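Local coordinates for leucyl-trna synthetase (Plasmodium knowlesi, PDB 5FOF), which attaches leucine to its tRNA at the expense of ATP and probably deacylates mischarged tRNA through the editing domain described here, at residues A[112-115]-A[121-124]; A[153-158]-A[166-171]; A[220-225]-A[267-272]. All blocks are in the same frame, centred on the assembly; numbering follows the deposited sequence.

Contact 1 of 3, residues A[112-115]-A[121-124]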
ATOM      1  N   GLN A 112       4.411 -16.075  -4.071  1.00 60.89           N
ATOM      2  CA  GLN A 112       4.168 -16.162  -5.526  1.00 63.74           C
ATOM      3  C   GLN A 112       4.227 -17.612  -6.013  1.00 65.41           C
ATOM      4  O   GLN A 112       5.201 -18.317  -5.753  1.00 70.70           O
ATOM      5  CB  GLN A 112       5.183 -15.323  -6.322  1.00 69.86           C
ATOM      6  CG  GLN A 112       5.072 -13.818  -6.096  1.00 75.76           C
ATOM      7  CD  GLN A 112       6.083 -12.973  -6.883  1.00 80.79           C
ATOM      8  OE1 GLN A 112       6.306 -13.193  -8.079  1.00 78.73           O
ATOM      9  NE2 GLN A 112       6.690 -11.986  -6.211  1.00 80.84           N
ATOM     10  N   ARG A 113       3.181 -18.049  -6.708  1.00 64.68           N
ATOM     11  CA  ARG A 113       3.066 -19.421  -7.191  1.00 65.95           C
ATOM     12  C   ARG A 113       3.288 -19.390  -8.688  1.00 66.79           C
ATOM     13  O   ARG A 113       2.492 -18.822  -9.416  1.00 68.64           O
ATOM     14  CB  ARG A 113       1.689 -20.017  -6.856  1.00 68.34           C
ATOM     15  CG  ARG A 113       1.530 -20.405  -5.383  1.00 70.35           C
ATOM     16  CD  ARG A 113       0.284 -21.238  -5.110  1.00 70.87           C
ATOM     17  NE  ARG A 113       0.213 -22.420  -5.970  1.00 71.88           N
ATOM     18  CZ  ARG A 113      -0.810 -23.275  -6.020  1.00 66.15           C
ATOM     19  NH1 ARG A 113      -1.880 -23.127  -5.234  1.00 63.49           N
ATOM     20  NH2 ARG A 113      -0.751 -24.302  -6.863  1.00 63.35           N
ATOM     21  N   LEU A 114       4.376 -20.008  -9.137  1.00 70.66           N
ATOM     22  CA  LEU A 114       4.863 -19.849 -10.498  1.00 74.00           C
ATOM     23  C   LEU A 114       4.560 -21.086 -11.351  1.00 73.47           C
ATOM     24  O   LEU A 114       5.466 -21.678 -11.937  1.00 79.50           O
ATOM     25  CB  LEU A 114       6.368 -19.535 -10.465  1.00 76.48           C
ATOM     26  CG  LEU A 114       6.776 -18.325  -9.602  1.00 79.36           C
ATOM     27  CD1 LEU A 114       8.279 -18.318  -9.335  1.00 79.17           C
ATOM     28  CD2 LEU A 114       6.326 -17.017 -10.249  1.00 77.06           C
ATOM     29  N   HIS A 115       3.279 -21.468 -11.417  1.00 74.33           N
ATOM     30  CA  HIS A 115       2.819 -22.519 -12.346  1.00 73.65           C
ATOM     31  C   HIS A 115       2.800 -21.973 -13.784  1.00 67.84           C
ATOM     32  O   HIS A 115       2.179 -20.948 -14.060  1.00 60.38           O
ATOM     33  CB  HIS A 115       1.430 -23.075 -11.957  1.00 78.06           C
ATOM     34  CG  HIS A 115       0.890 -24.097 -12.923  1.00 77.56           C
ATOM     35  ND1 HIS A 115      -0.274 -23.905 -13.642  1.00 75.78           N
ATOM     36  CD2 HIS A 115       1.370 -25.306 -13.304  1.00 72.87           C
ATOM     37  CE1 HIS A 115      -0.492 -24.956 -14.413  1.00 73.48           C
ATOM     38  NE2 HIS A 115       0.490 -25.820 -14.227  1.00 75.78           N
ATOM     39  N   TYR A 121       3.474 -17.744 -20.104  1.00 94.10           N
ATOM     40  CA  TYR A 121       3.213 -16.851 -18.967  1.00 89.93           C
ATOM     41  C   TYR A 121       2.768 -17.677 -17.764  1.00 84.68           C
ATOM     42  O   TYR A 121       2.373 -18.841 -17.904  1.00 77.81           O
ATOM     43  CB  TYR A 121       2.165 -15.758 -19.297  1.00 89.15           C
ATOM     44  CG  TYR A 121       0.844 -16.248 -19.887  1.00 91.66           C
ATOM     45  CD1 TYR A 121      -0.136 -16.839 -19.079  1.00 92.62           C
ATOM     46  CD2 TYR A 121       0.566 -16.103 -21.255  1.00 88.99           C
ATOM     47  CE1 TYR A 121      -1.339 -17.289 -19.613  1.00 89.87           C
ATOM     48  CE2 TYR A 121      -0.634 -16.547 -21.797  1.00 89.09           C
ATOM     49  CZ  TYR A 121      -1.583 -17.139 -20.971  1.00 88.08           C
ATOM     50  OH  TYR A 121      -2.774 -17.578 -21.489  1.00 77.65           O
ATOM     51  N   VAL A 122       2.839 -17.057 -16.586  1.00 81.28           N
ATOM     52  CA  VAL A 122       2.377 -17.674 -15.342  1.00 76.38           C
ATOM     53  C   VAL A 122       0.839 -17.605 -15.314  1.00 69.46           C
ATOM     54  O   VAL A 122       0.236 -16.596 -15.694  1.00 65.52           O
ATOM     55  CB  VAL A 122       3.010 -17.002 -14.092  1.00 76.36           C
ATOM     56  CG1 VAL A 122       2.501 -17.634 -12.799  1.00 76.73           C
ATOM     57  CG2 VAL A 122       4.533 -17.083 -14.144  1.00 77.64           C
ATOM     58  N   ASN A 123       0.222 -18.699 -14.881  1.00 66.71           N
ATOM     59  CA  ASN A 123      -1.232 -18.832 -14.886  1.00 66.71           C
ATOM     60  C   ASN A 123      -1.718 -19.943 -13.947  1.00 66.05           C
ATOM     61  O   ASN A 123      -1.575 -21.143 -14.221  1.00 64.94           O
ATOM     62  CB  ASN A 123      -1.732 -19.088 -16.309  1.00 68.65           C
ATOM     63  CG  ASN A 123      -1.105 -20.321 -16.933  1.00 69.72           C
ATOM     64  OD1 ASN A 123       0.123 -20.427 -17.023  1.00 72.43           O
ATOM     65  ND2 ASN A 123      -1.940 -21.275 -17.338  1.00 69.77           N
ATOM     66  N   ASN A 124      -2.291 -19.524 -12.830  1.00 65.35           N
ATOM     67  CA  ASN A 124      -2.836 -20.444 -11.856  1.00 63.09           C
ATOM     68  C   ASN A 124      -4.359 -20.500 -12.017  1.00 63.15           C
ATOM     69  O   ASN A 124      -5.113 -20.021 -11.165  1.00 59.76           O
ATOM     70  CB  ASN A 124      -2.394 -20.030 -10.457  1.00 60.54           C
ATOM     71  CG  ASN A 124      -0.890 -19.898 -10.352  1.00 62.74           C
ATOM     72  OD1 ASN A 124      -0.196 -20.819  -9.906  1.00 67.56           O
ATOM     73  ND2 ASN A 124      -0.369 -18.762 -10.799  1.00 64.07           N
TER
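The carbonyl oxygen of His115 is gripped by two successive residues of 121-124. Asn123 N donates a nearly straight hydrogen bond to it (3.1 Å, 170°), and the CA of Val122 adds a C-H...O contact, 3.5 Å from the same His115 O. A second bond runs back from the His115 side chain. With CG anti to the backbone N (chi1 177°), the imidazole is carried to the carbonyl of Asn123, and His115 ND1 donates to Asn123 O at 3.1 Å; the acceptor lies off the ring edge, somewhat tilted from its plane. His115 and Asn123 are thus tied twice, once through backbone alone and once through the ring, which limits rotation of the imidazole.

The amide of Asn124 closes the other end: ND2 of Asn124 donates a bent bond (142°) to Arg113 O at 3.2 Å. Asn124 OD1 rests against aliphatic carbon, 3.5 Å from His115 CB, with Arg113 CB also nearby. Between these polar links, Val122 CG1 fits against the backbone oxygens of Arg113 and His115, and Val122 CG2 lies loosely beside Leu114 CD2.

The contact bridges two parts of the one loop between strands 102-108 and 125-126, five residues apart in sequence. Backbone bonds between Arg113 and Gly153 and between Asn124 and Met157 fix it to the segment following helix 143-151, while Tyr121 packs edge-to-face with Tyr151 of that helix.

Contact 2 of 3, residues A[153-158]-A[166-171]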
ATOM      1  N   GLY A 153       1.936 -14.312 -10.508  1.00 49.89           N
ATOM      2  CA  GLY A 153       1.628 -15.443  -9.654  1.00 49.26           C
ATOM      3  C   GLY A 153       1.054 -15.184  -8.276  1.00 47.65           C
ATOM      4  O   GLY A 153       0.940 -16.138  -7.496  1.00 44.97           O
ATOM      5  N   VAL A 154       0.678 -13.934  -7.974  1.00 44.28           N
ATOM      6  CA  VAL A 154       0.171 -13.565  -6.632  1.00 42.56           C
ATOM      7  C   VAL A 154      -1.301 -13.927  -6.450  1.00 41.54           C
ATOM      8  O   VAL A 154      -1.718 -14.206  -5.325  1.00 38.93           O
ATOM      9  CB  VAL A 154       0.375 -12.064  -6.287  1.00 41.78           C
ATOM     10  CG1 VAL A 154      -0.128 -11.721  -4.879  1.00 39.08           C
ATOM     11  CG2 VAL A 154       1.841 -11.693  -6.382  1.00 42.99           C
ATOM     12  N   ILE A 155      -2.074 -13.901  -7.537  1.00 43.05           N
ATOM     13  CA  ILE A 155      -3.479 -14.307  -7.524  1.00 43.39           C
ATOM     14  C   ILE A 155      -3.763 -15.283  -8.647  1.00 48.54           C
ATOM     15  O   ILE A 155      -3.124 -15.221  -9.710  1.00 45.76           O
ATOM     16  CB  ILE A 155      -4.446 -13.097  -7.631  1.00 44.54           C
ATOM     17  CG1 ILE A 155      -4.392 -12.419  -9.007  1.00 44.68           C
ATOM     18  CG2 ILE A 155      -4.142 -12.081  -6.538  1.00 44.12           C
ATOM     19  CD1 ILE A 155      -5.214 -11.142  -9.111  1.00 44.50           C
ATOM     20  N   PRO A 156      -4.750 -16.183  -8.437  1.00 56.15           N
ATOM     21  CA  PRO A 156      -5.172 -17.100  -9.500  1.00 53.20           C
ATOM     22  C   PRO A 156      -6.087 -16.428 -10.506  1.00 52.79           C
ATOM     23  O   PRO A 156      -6.602 -15.337 -10.250  1.00 54.43           O
ATOM     24  CB  PRO A 156      -5.961 -18.159  -8.734  1.00 55.13           C
ATOM     25  CG  PRO A 156      -6.585 -17.406  -7.604  1.00 55.72           C
ATOM     26  CD  PRO A 156      -5.646 -16.272  -7.265  1.00 56.06           C
ATOM     27  N   MET A 157      -6.300 -17.097 -11.637  1.00 58.83           N
ATOM     28  CA  MET A 157      -7.325 -16.700 -12.609  1.00 58.75           C
ATOM     29  C   MET A 157      -8.513 -17.649 -12.480  1.00 54.64           C
ATOM     30  O   MET A 157      -8.318 -18.834 -12.216  1.00 54.68           O
ATOM     31  CB  MET A 157      -6.755 -16.724 -14.023  1.00 62.55           C
ATOM     32  CG  MET A 157      -5.373 -16.100 -14.127  1.00 64.48           C
ATOM     33  SD  MET A 157      -4.990 -15.541 -15.795  1.00 78.58           S
ATOM     34  CE  MET A 157      -3.219 -15.800 -15.749  1.00 79.27           C
ATOM     35  N   LEU A 158      -9.726 -17.117 -12.638  1.00 51.49           N
ATOM     36  CA  LEU A 158     -10.980 -17.891 -12.498  1.00 51.44           C
ATOM     37  C   LEU A 158     -11.407 -18.549 -13.812  1.00 52.10           C
ATOM     38  O   LEU A 158     -11.314 -17.933 -14.875  1.00 51.95           O
ATOM     39  CB  LEU A 158     -12.120 -16.990 -11.988  1.00 48.92           C
ATOM     40  CG  LEU A 158     -13.507 -17.578 -11.660  1.00 48.34           C
ATOM     41  CD1 LEU A 158     -13.459 -18.645 -10.571  1.00 47.90           C
ATOM     42  CD2 LEU A 158     -14.468 -16.463 -11.238  1.00 49.79           C
ATOM     43  N   SER A 166      -9.752 -14.799 -20.143  1.00 58.23           N
ATOM     44  CA  SER A 166      -9.378 -14.793 -18.733  1.00 58.18           C
ATOM     45  C   SER A 166     -10.489 -14.216 -17.884  1.00 58.83           C
ATOM     46  O   SER A 166     -11.372 -13.517 -18.378  1.00 62.48           O
ATOM     47  CB  SER A 166      -8.102 -13.965 -18.490  1.00 60.49           C
ATOM     48  OG  SER A 166      -7.029 -14.345 -19.340  1.00 63.47           O
ATOM     49  N   ASP A 167     -10.417 -14.503 -16.593  1.00 59.29           N
ATOM     50  CA  ASP A 167     -11.355 -13.965 -15.618  1.00 59.47           C
ATOM     51  C   ASP A 167     -10.695 -13.989 -14.234  1.00 57.68           C
ATOM     52  O   ASP A 167      -9.833 -14.842 -13.959  1.00 55.12           O
ATOM     53  CB  ASP A 167     -12.635 -14.821 -15.640  1.00 62.19           C
ATOM     54  CG  ASP A 167     -13.829 -14.164 -14.949  1.00 66.35           C
ATOM     55  OD1 ASP A 167     -13.778 -12.961 -14.574  1.00 67.24           O
ATOM     56  OD2 ASP A 167     -14.846 -14.887 -14.797  1.00 68.80           O
ATOM     57  N   LEU A 168     -11.097 -13.063 -13.371  1.00 53.32           N
ATOM     58  CA  LEU A 168     -10.632 -13.020 -11.983  1.00 53.27           C
ATOM     59  C   LEU A 168     -11.821 -13.198 -11.029  1.00 51.97           C
ATOM     60  O   LEU A 168     -12.948 -12.838 -11.371  1.00 50.00           O
ATOM     61  CB  LEU A 168      -9.948 -11.682 -11.722  1.00 52.91           C
ATOM     62  CG  LEU A 168      -8.813 -11.319 -12.685  1.00 52.05           C
ATOM     63  CD1 LEU A 168      -8.545  -9.826 -12.647  1.00 53.31           C
ATOM     64  CD2 LEU A 168      -7.555 -12.111 -12.371  1.00 51.37           C
ATOM     65  N   LEU A 169     -11.570 -13.745  -9.841  1.00 52.76           N
ATOM     66  CA  LEU A 169     -12.602 -13.839  -8.794  1.00 51.93           C
ATOM     67  C   LEU A 169     -12.593 -12.570  -7.941  1.00 50.14           C
ATOM     68  O   LEU A 169     -11.649 -12.337  -7.186  1.00 49.63           O
ATOM     69  CB  LEU A 169     -12.390 -15.075  -7.915  1.00 54.76           C
ATOM     70  CG  LEU A 169     -13.373 -15.311  -6.753  1.00 62.02           C
ATOM     71  CD1 LEU A 169     -14.816 -14.982  -7.114  1.00 64.69           C
ATOM     72  CD2 LEU A 169     -13.289 -16.753  -6.259  1.00 64.38           C
ATOM     73  N   ILE A 170     -13.642 -11.758  -8.068  1.00 47.43           N
ATOM     74  CA  ILE A 170     -13.748 -10.485  -7.354  1.00 46.19           C
ATOM     75  C   ILE A 170     -14.823 -10.625  -6.290  1.00 45.81           C
ATOM     76  O   ILE A 170     -15.980 -10.800  -6.623  1.00 49.48           O
ATOM     77  CB  ILE A 170     -14.106  -9.341  -8.329  1.00 44.04           C
ATOM     78  CG1 ILE A 170     -13.035  -9.215  -9.426  1.00 45.22           C
ATOM     79  CG2 ILE A 170     -14.274  -8.013  -7.602  1.00 41.92           C
ATOM     80  CD1 ILE A 170     -11.612  -9.084  -8.911  1.00 47.54           C
ATOM     81  N   LEU A 171     -14.447 -10.543  -5.017  1.00 45.88           N
ATOM     82  CA  LEU A 171     -15.421 -10.694  -3.936  1.00 48.95           C
ATOM     83  C   LEU A 171     -16.263  -9.441  -3.786  1.00 53.54           C
ATOM     84  O   LEU A 171     -17.469  -9.531  -3.518  1.00 58.01           O
ATOM     85  CB  LEU A 171     -14.756 -11.035  -2.609  1.00 45.81           C
ATOM     86  CG  LEU A 171     -13.969 -12.349  -2.563  1.00 44.62           C
ATOM     87  CD1 LEU A 171     -13.138 -12.407  -1.286  1.00 44.43           C
ATOM     88  CD2 LEU A 171     -14.875 -13.570  -2.656  1.00 43.85           C
TER
HETATM   89  O   HOH W   1      -9.035 -17.115 -16.371  1.00 43.12           O
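Leu158 and Leu168 bring the two backbones closest, with CA atoms 4.9 Å apart; the short touching parts (155-158 and 166-169) run 106° apart, and one direct hydrogen bond joins the main chains. It is short: Leu158 N donates to Asp167 O at 2.6 Å, approaching from above the carbonyl plane (42° out of it). Water 1 completes the link, donating to Leu158 O and accepting from Asp167 N, so that both polar backbone atoms of Leu158 are tied to Asp167.

The side chains of Leu158 and Asp167 lie alongside each other, pointing the same way. CG of Leu158 is anti to the backbone N (chi1 -176°), which carries Leu158 CD2 past the carboxylate, 3.9 Å from Asp167 OD2, and on to Leu169 CB at 4.2 Å. In the other direction, Asp167 CB packs on Leu158 O at 3.5 Å. Asp167 OD1 accepts a weak bond from the next amide, Leu168 N. On a separate front, Leu168 crosses Ile155 at about a right angle, Leu168 CD2 meeting Ile155 CD1 at 4.1 Å, and the same Leu168 methyl sits beside Pro156 O.

Two helices cover these apolar groups: Ile131 of helix 128-134 packs against Leu158 and Leu169, whereas Tyr147 and Ala150 of helix 143-151 meet Leu168 and Ile155, respectively. Gly153, with its positive phi, is the C-prime residue of a Schellman motif that terminates helix 143-151. After this helix stop comes strand 157-158, and an irregular connection then leads into strand 170-175. The contact thus joins the small parallel pair of strands 125-126 and 157-158 to the start of a main-sheet strand, a peripheral element of this class I synthetase editing domain.

Contact 3 of 3, residues A[220-225]-A[267-272]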
ATOM      1  N   ASP A 220       5.206  14.677   0.681  1.00 43.56           N
ATOM      2  CA  ASP A 220       3.829  14.488   0.237  1.00 40.24           C
ATOM      3  C   ASP A 220       2.981  13.869   1.361  1.00 45.55           C
ATOM      4  O   ASP A 220       1.835  14.280   1.587  1.00 44.92           O
ATOM      5  CB  ASP A 220       3.861  13.591  -1.004  1.00 36.52           C
ATOM      6  CG  ASP A 220       2.517  13.468  -1.707  1.00 39.03           C
ATOM      7  OD1 ASP A 220       1.661  14.383  -1.617  1.00 43.33           O
ATOM      8  OD2 ASP A 220       2.316  12.433  -2.383  1.00 36.42           O
ATOM      9  N   ASP A 221       3.556  12.879   2.055  1.00 47.88           N
ATOM     10  CA  ASP A 221       2.898  12.220   3.188  1.00 48.81           C
ATOM     11  C   ASP A 221       2.728  13.199   4.359  1.00 47.36           C
ATOM     12  O   ASP A 221       1.648  13.280   4.947  1.00 46.10           O
ATOM     13  CB  ASP A 221       3.677  10.965   3.657  1.00 48.85           C
ATOM     14  CG  ASP A 221       3.805   9.871   2.571  1.00 48.25           C
ATOM     15  OD1 ASP A 221       3.046   9.859   1.565  1.00 50.22           O
ATOM     16  OD2 ASP A 221       4.686   9.001   2.749  1.00 43.33           O
ATOM     17  N   TYR A 222       3.780  13.948   4.683  1.00 47.34           N
ATOM     18  CA  TYR A 222       3.683  14.992   5.734  1.00 52.01           C
ATOM     19  C   TYR A 222       2.588  16.035   5.451  1.00 53.39           C
ATOM     20  O   TYR A 222       1.913  16.493   6.371  1.00 57.06           O
ATOM     21  CB  TYR A 222       5.030  15.719   5.916  1.00 51.08           C
ATOM     22  CG  TYR A 222       5.095  16.678   7.098  1.00 52.39           C
ATOM     23  CD1 TYR A 222       4.705  18.010   6.973  1.00 54.95           C
ATOM     24  CD2 TYR A 222       5.585  16.261   8.334  1.00 53.92           C
ATOM     25  CE1 TYR A 222       4.775  18.889   8.051  1.00 55.37           C
ATOM     26  CE2 TYR A 222       5.659  17.130   9.412  1.00 54.07           C
ATOM     27  CZ  TYR A 222       5.252  18.441   9.270  1.00 54.74           C
ATOM     28  OH  TYR A 222       5.342  19.293  10.347  1.00 55.09           O
ATOM     29  N   ALA A 223       2.447  16.413   4.185  1.00 51.74           N
ATOM     30  CA  ALA A 223       1.526  17.460   3.771  1.00 53.43           C
ATOM     31  C   ALA A 223       0.094  16.975   3.821  1.00 51.41           C
ATOM     32  O   ALA A 223      -0.805  17.736   4.134  1.00 50.66           O
ATOM     33  CB  ALA A 223       1.861  17.922   2.356  1.00 58.20           C
ATOM     34  N   CYS A 224      -0.116  15.710   3.481  1.00 49.95           N
ATOM     35  CA  CYS A 224      -1.448  15.130   3.529  1.00 49.92           C
ATOM     36  C   CYS A 224      -1.924  15.003   4.975  1.00 52.52           C
ATOM     37  O   CYS A 224      -3.082  15.294   5.268  1.00 52.30           O
ATOM     38  CB  CYS A 224      -1.465  13.777   2.842  1.00 47.63           C
ATOM     39  SG  CYS A 224      -3.121  13.123   2.624  1.00 49.29           S
ATOM     40  N   LEU A 225      -1.026  14.568   5.859  1.00 53.83           N
ATOM     41  CA  LEU A 225      -1.299  14.511   7.297  1.00 56.26           C
ATOM     42  C   LEU A 225      -1.635  15.870   7.923  1.00 57.77           C
ATOM     43  O   LEU A 225      -2.557  15.961   8.730  1.00 55.14           O
ATOM     44  CB  LEU A 225      -0.128  13.876   8.063  1.00 56.85           C
ATOM     45  CG  LEU A 225      -0.260  12.396   8.434  1.00 58.82           C
ATOM     46  CD1 LEU A 225       0.991  11.945   9.170  1.00 57.54           C
ATOM     47  CD2 LEU A 225      -1.500  12.144   9.295  1.00 61.62           C
ATOM     48  N   PHE A 267      11.567  19.858   4.074  1.00 66.70           N
ATOM     49  CA  PHE A 267      11.308  20.325   2.706  1.00 63.23           C
ATOM     50  C   PHE A 267       9.888  20.895   2.502  1.00 60.30           C
ATOM     51  O   PHE A 267       9.704  21.819   1.712  1.00 62.17           O
ATOM     52  CB  PHE A 267      11.632  19.220   1.688  1.00 60.77           C
ATOM     53  CG  PHE A 267      13.103  19.043   1.445  1.00 58.50           C
ATOM     54  CD1 PHE A 267      13.898  18.399   2.368  1.00 58.47           C
ATOM     55  CD2 PHE A 267      13.699  19.541   0.289  1.00 66.17           C
ATOM     56  CE1 PHE A 267      15.254  18.243   2.148  1.00 59.92           C
ATOM     57  CE2 PHE A 267      15.063  19.384   0.062  1.00 62.76           C
ATOM     58  CZ  PHE A 267      15.841  18.739   0.998  1.00 58.28           C
ATOM     59  N   TYR A 268       8.898  20.352   3.204  1.00 57.45           N
ATOM     60  CA  TYR A 268       7.549  20.969   3.286  1.00 59.98           C
ATOM     61  C   TYR A 268       7.561  22.422   3.787  1.00 65.79           C
ATOM     62  O   TYR A 268       6.832  23.256   3.265  1.00 66.58           O
ATOM     63  CB  TYR A 268       6.661  20.136   4.209  1.00 53.73           C
ATOM     64  CG  TYR A 268       5.284  20.679   4.522  1.00 48.18           C
ATOM     65  CD1 TYR A 268       4.189  20.336   3.741  1.00 47.22           C
ATOM     66  CD2 TYR A 268       5.062  21.463   5.656  1.00 49.54           C
ATOM     67  CE1 TYR A 268       2.919  20.806   4.038  1.00 47.65           C
ATOM     68  CE2 TYR A 268       3.798  21.936   5.976  1.00 46.61           C
ATOM     69  CZ  TYR A 268       2.727  21.607   5.171  1.00 48.27           C
ATOM     70  OH  TYR A 268       1.466  22.060   5.510  1.00 50.43           O
ATOM     71  N   GLU A 269       8.372  22.704   4.810  1.00 71.60           N
ATOM     72  CA  GLU A 269       8.464  24.051   5.390  1.00 70.86           C
ATOM     73  C   GLU A 269       9.303  24.989   4.527  1.00 66.78           C
ATOM     74  O   GLU A 269       8.883  26.109   4.263  1.00 65.39           O
ATOM     75  CB  GLU A 269       9.048  24.004   6.806  1.00 72.24           C
ATOM     76  CG  GLU A 269       8.123  23.393   7.851  1.00 73.93           C
ATOM     77  CD  GLU A 269       8.723  23.387   9.250  1.00 73.70           C
ATOM     78  OE1 GLU A 269       9.838  23.915   9.454  1.00 73.54           O
ATOM     79  OE2 GLU A 269       8.070  22.849  10.160  1.00 73.43           O
ATOM     80  N   MET A 270      10.475  24.522   4.102  1.00 67.02           N
ATOM     81  CA  MET A 270      11.413  25.305   3.278  1.00 75.78           C
ATOM     82  C   MET A 270      10.883  25.636   1.873  1.00 77.45           C
ATOM     83  O   MET A 270      11.326  26.611   1.272  1.00 81.98           O
ATOM     84  CB  MET A 270      12.759  24.568   3.147  1.00 84.64           C
ATOM     85  CG  MET A 270      13.948  25.415   2.697  1.00 91.80           C
ATOM     86  SD  MET A 270      15.156  24.518   1.684  1.00107.20           S
ATOM     87  CE  MET A 270      14.282  24.300   0.131  1.00100.62           C
ATOM     88  N   GLU A 271       9.958  24.833   1.345  1.00 76.86           N
ATOM     89  CA  GLU A 271       9.282  25.140   0.076  1.00 76.37           C
ATOM     90  C   GLU A 271       7.835  25.647   0.299  1.00 77.82           C
ATOM     91  O   GLU A 271       6.991  25.558  -0.604  1.00 79.42           O
ATOM     92  CB  GLU A 271       9.306  23.905  -0.837  1.00 75.28           C
ATOM     93  CG  GLU A 271      10.707  23.384  -1.173  1.00 76.59           C
ATOM     94  CD  GLU A 271      11.381  24.075  -2.362  1.00 79.15           C
ATOM     95  OE1 GLU A 271      10.719  24.833  -3.111  1.00 80.43           O
ATOM     96  OE2 GLU A 271      12.595  23.835  -2.562  1.00 75.68           O
ATOM     97  N   LYS A 272       7.562  26.172   1.499  1.00 77.90           N
ATOM     98  CA  LYS A 272       6.267  26.778   1.890  1.00 78.08           C
ATOM     99  C   LYS A 272       5.034  26.144   1.240  1.00 74.67           C
ATOM    100  O   LYS A 272       4.217  26.814   0.607  1.00 76.92           O
ATOM    101  CB  LYS A 272       6.298  28.296   1.665  1.00 83.26           C
ATOM    102  CG  LYS A 272       7.608  28.929   2.113  1.00 90.70           C
ATOM    103  CD  LYS A 272       7.479  30.404   2.432  1.00 96.03           C
ATOM    104  CE  LYS A 272       8.846  31.001   2.724  1.00101.09           C
ATOM    105  NZ  LYS A 272       8.766  32.008   3.812  1.00104.08           N
TER
HETATM  106  O   HOH W   2       5.258  22.432   9.187  1.00 52.29           O
HETATM  107  O   HOH W   3      -0.227  20.945   3.967  1.00 41.85           O
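Tyr222 and Tyr268 form the heart of the contact, their rings crossing obliquely with planes at 59° and centroids 5.0 Å apart. CD1 of Tyr222 lies over one face of the Tyr268 ring, offset toward its rim, and the neighbouring Tyr222 CE1 approaches Tyr268 CD2 to 3.5 Å. Ala223 adds its methyl: Ala223 CB touches Tyr268 CE1, also at 3.5 Å. Both tyrosines hold CG anti to the backbone N (chi1 -172° and 174°), which extends each ring from its own helix toward the facing helix.

Waters join the polar ends. Water 3 lies in the plane of the Tyr268 ring, close to Tyr268 OH, and donates to Ala223 O, linking the phenol to the opposing helix backbone. Water 2 donates to Glu269 OE2 at 3.0 Å and makes a weak bond with Tyr222 OH.

Farther out, a Schellman motif with Lys272 as its C-prime residue ends helix 263-270 just beyond the contact. Helix 281-295 lies beside both partners: Lys285 forms a salt bridge with Asp220, and Leu288 packs against Phe267. Cys224 and Leu225 of helix 219-230 face strand 94-97, placing that helix between the main sheet and helix 263-270.

How the contacts relate
Along the chain the three contacts follow one another without overlap. Contacts 1 and 2 are neighbours, their centres 11 Å apart, and they touch, with two probable backbone bonds joining them. Both belong to the same side of the editing domain, where short strands 125-126 and 157-158 pair beside helices 128-134 and 143-151. Contact 3 joins two helices on the opposite side of the chain's centre; its centre is 41 Å from that of contact 1 and 39 Å from that of contact 2, with nearest atoms about 23 Å away in both cases. The mixed sheet connects these regions: strand 170-175 continues from contact 2, while strand 94-97 is packed against by helix 219-230.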